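Local coordinates for glycoside hydrolase family protein (Novosphingobium sp. PP1Y, PDB 6Q2F) that probably hydrolyses alpha-L-rhamnosidic bonds, releasing terminal rhamnose from its substrates as a glycoside hydrolase, at residues H800-L803 against A804-R807; S829-S832 against A833-D837. One frame throughout, in Å; residues are numbered along the deposited sequence.

Interaction 1: H800-L803 against A804-R807; sequences HMTL and AALR
Ala-804 meets Thr-802 at the start of helix 803-814: its CB lies 3.8 Å from Thr-802 CG2. Thr-802 CG2 also touches Ala-805, at its N and CB, and Ala-805 CB rests 3.7 Å from CG of Met-801, a selenomethionine. Thr-802 is the N-cap residue, yet with OG1 anti to the backbone N (chi1 -156°) it makes no direct capping bond; a water bonded to this hydroxyl accepts from Ala-804 N instead. Helix 803-814 links the parallel-paired strands 788-794 and 818-820, so this is the start of the helix of a beta-alpha-beta crossover. The first helical turn is closed by Leu-806 N, which donates to Thr-802 O at 2.8 Å. Leu-806 CD1 touches the selenium of Met-801 at 3.9 Å, the two side chains crossing at about a right angle. Arg-807 N bonds Leu-803 O at 2.7 Å. Its chain runs extended from CG to NE, past the leucine's CG, and CD2 of Leu-803 sits over one guanidinium face, 3.7 Å from Arg-807 CZ and offset toward the rim. A methionine in place of Arg-807 would probably leave Glu-840, the salt-bridge partner of NH2 on helix 838-848, without its positive mate.

Interaction 2: S829-S832 against A833-D837; sequences SNTS and AQEGD
Asn-830 O and Thr-831 O accept from Gln-834 N (2.8 Å) and Glu-835 N (2.9 Å) in successive i to i+4 bonds of the short helix 831-834. Gly-836, at positive phi (80°), lets the chain turn out of the helix; the bonds from Asp-837 N to Ser-832 O, at 2.7 Å, and from Gly-836 N to Ala-833 O together make a Schellman motif. At the start, Ser-829 OG caps Thr-831 N at 3.0 Å with a nearly straight bond (167°). The rotation of Ser-832 (chi1 55°) turns its OG back toward the start of the helix, where it shares a water with Ser-829 O and Ala-833 N. This water donates to the former and accepts from the latter, so it ties the residues before the helix to its first turn. Thr-831 and Glu-835 lie side by side, pointing the same way, with CG2 of Thr-831 3.5 Å from Glu-835 OE1. Gln-834 CB and CG lie against the carbonyl oxygen of Asn-830, CG at 3.2 Å from Asn-830 O. Asp-552 accepts from Asn-830 N and is bonded to Ser-829 OG, Gln-545 O takes Asn-830 ND2, and Arg-524 O bonds Thr-831 OG1. The start of the short helix is thereby pinned beside helix 543-575, while Ser-832 and Asp-837 pack on Leu-803 of helix 803-814.

How the interactions relate
Interactions 1 and 2 follow one another along the chain, their centres about 11 Å apart, and they meet directly. Leu-803 CD2 lies 3.4 Å from Asp-837 CB and 3.7 Å from Ser-832 CB, so the methyl that lies against one guanidinium face in interaction 1 also packs against interaction 2. Beside this apolar patch, Arg-807 NH2 comes 3.2 Å from Asp-837 OD2, a long and weak ion pair. At the other end, Thr-802 OG1 lies 3.7 Å from Ser-829 CB, bringing the beginnings of the two helices together. Neither interaction includes a residue of the sodium site formed by Asp-503, Ser-504, Glu-583, Glu-586 and Glu-644.

Interaction 1: H800-L803 against A804-R807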
# COMPACT_ATOMS: atom_id res chain seq x y z
N HIS A 800 -7.52 -17.74 14.92
CA HIS A 800 -8.18 -17.00 15.99
C HIS A 800 -9.41 -16.36 15.39
O HIS A 800 -9.29 -15.51 14.50
CB HIS A 800 -7.27 -15.94 16.61
CG HIS A 800 -6.11 -16.49 17.38
ND1 HIS A 800 -5.10 -17.22 16.79
CD2 HIS A 800 -5.77 -16.38 18.68
CE1 HIS A 800 -4.21 -17.56 17.70
NE2 HIS A 800 -4.59 -17.06 18.86
N MSE A 801 -10.57 -16.75 15.87
CA MSE A 801 -11.81 -16.26 15.32
C MSE A 801 -12.79 -15.89 16.42
O MSE A 801 -12.93 -16.58 17.42
CB MSE A 801 -12.42 -17.30 14.38
CG MSE A 801 -13.65 -16.82 13.63
SE MSE A 801 -14.36 -18.26 12.55
CE MSE A 801 -12.91 -18.42 11.30
N THR A 802 -13.48 -14.79 16.20
CA THR A 802 -14.40 -14.27 17.17
C THR A 802 -15.76 -14.98 17.05
O THR A 802 -16.09 -15.59 16.02
CB THR A 802 -14.51 -12.76 16.97
OG1 THR A 802 -14.92 -12.13 18.17
CG2 THR A 802 -15.46 -12.44 15.84
N LEU A 803 -16.53 -14.96 18.14
CA LEU A 803 -17.84 -15.59 18.10
C LEU A 803 -18.70 -14.95 17.02
O LEU A 803 -19.39 -15.65 16.27
CB LEU A 803 -18.53 -15.51 19.46
CG LEU A 803 -19.95 -16.10 19.45
CD1 LEU A 803 -19.95 -17.56 19.00
CD2 LEU A 803 -20.60 -15.98 20.82
N ALA A 804 -18.64 -13.63 16.90
CA ALA A 804 -19.41 -12.91 15.89
C ALA A 804 -19.07 -13.40 14.48
O ALA A 804 -19.96 -13.59 13.65
CB ALA A 804 -19.15 -11.41 16.00
N ALA A 805 -17.78 -13.59 14.19
CA ALA A 805 -17.41 -14.11 12.88
C ALA A 805 -17.88 -15.55 12.75
O ALA A 805 -18.42 -15.94 11.71
CB ALA A 805 -15.90 -14.03 12.66
N LEU A 806 -17.68 -16.35 13.80
CA LEU A 806 -18.02 -17.77 13.71
C LEU A 806 -19.52 -17.95 13.53
O LEU A 806 -19.96 -18.83 12.76
CB LEU A 806 -17.54 -18.48 14.97
CG LEU A 806 -17.77 -19.99 15.03
CD1 LEU A 806 -17.05 -20.68 13.89
CD2 LEU A 806 -17.25 -20.50 16.36
N ARG A 807 -20.32 -17.12 14.20
CA ARG A 807 -21.76 -17.14 14.04
C ARG A 807 -22.15 -16.94 12.58
O ARG A 807 -22.98 -17.68 12.03
CB ARG A 807 -22.40 -16.05 14.89
CG ARG A 807 -22.64 -16.44 16.34
CD ARG A 807 -22.95 -15.18 17.16
NE ARG A 807 -23.49 -15.51 18.47
CZ ARG A 807 -23.75 -14.61 19.41
NH1 ARG A 807 -23.50 -13.33 19.18
NH2 ARG A 807 -24.25 -15.01 20.58
O HOH W 1 -17.61 -12.08 19.19

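Interaction 2: S829-S832 against A833-D837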
# COMPACT_ATOMS: atom_id res chain seq x y z
N SER A 829 -11.10 -12.25 21.42
CA SER A 829 -11.89 -11.18 22.02
C SER A 829 -12.51 -11.63 23.34
O SER A 829 -12.72 -12.82 23.57
CB SER A 829 -12.98 -10.72 21.05
OG SER A 829 -13.86 -9.78 21.64
N ASN A 830 -12.79 -10.65 24.22
CA ASN A 830 -13.53 -10.86 25.46
C ASN A 830 -15.04 -10.72 25.27
O ASN A 830 -15.79 -10.94 26.23
CB ASN A 830 -13.10 -9.86 26.53
CG ASN A 830 -11.86 -10.28 27.26
OD1 ASN A 830 -11.57 -11.46 27.37
ND2 ASN A 830 -11.13 -9.29 27.80
N THR A 831 -15.49 -10.34 24.07
CA THR A 831 -16.91 -10.02 23.88
C THR A 831 -17.80 -11.19 24.29
O THR A 831 -18.75 -11.03 25.06
CB THR A 831 -17.15 -9.61 22.43
OG1 THR A 831 -16.54 -8.34 22.20
CG2 THR A 831 -18.67 -9.52 22.12
N SER A 832 -17.48 -12.40 23.80
CA SER A 832 -18.36 -13.53 24.09
C SER A 832 -18.31 -13.92 25.56
O SER A 832 -19.34 -14.28 26.14
CB SER A 832 -18.02 -14.71 23.18
OG SER A 832 -16.65 -15.08 23.26
N ALA A 833 -17.15 -13.82 26.21
CA ALA A 833 -17.11 -14.11 27.65
C ALA A 833 -17.89 -13.06 28.44
O ALA A 833 -18.65 -13.40 29.36
CB ALA A 833 -15.67 -14.19 28.15
N GLN A 834 -17.74 -11.78 28.06
CA GLN A 834 -18.43 -10.71 28.79
C GLN A 834 -19.94 -10.77 28.59
O GLN A 834 -20.69 -10.39 29.49
CB GLN A 834 -17.90 -9.35 28.34
CG GLN A 834 -16.47 -9.08 28.77
CD GLN A 834 -16.37 -8.83 30.27
OE1 GLN A 834 -17.13 -8.04 30.82
NE2 GLN A 834 -15.44 -9.51 30.92
N GLU A 835 -20.40 -11.20 27.42
CA GLU A 835 -21.83 -11.29 27.15
C GLU A 835 -22.41 -12.64 27.57
O GLU A 835 -23.61 -12.85 27.38
CB GLU A 835 -22.10 -11.03 25.66
CG GLU A 835 -21.61 -9.66 25.20
CD GLU A 835 -22.03 -9.30 23.78
OE1 GLU A 835 -22.05 -10.19 22.90
OE2 GLU A 835 -22.34 -8.11 23.54
N GLY A 836 -21.60 -13.54 28.13
CA GLY A 836 -22.10 -14.82 28.60
C GLY A 836 -22.30 -15.88 27.53
O GLY A 836 -23.07 -16.82 27.76
N ASP A 837 -21.64 -15.74 26.39
CA ASP A 837 -21.77 -16.67 25.26
C ASP A 837 -20.62 -17.66 25.12
O ASP A 837 -20.28 -18.12 24.06
CB ASP A 837 -21.97 -15.91 23.96
CG ASP A 837 -23.28 -15.22 23.88
OD1 ASP A 837 -24.30 -15.82 24.16
OD2 ASP A 837 -23.31 -14.06 23.53
O HOH W 2 -14.55 -14.11 24.96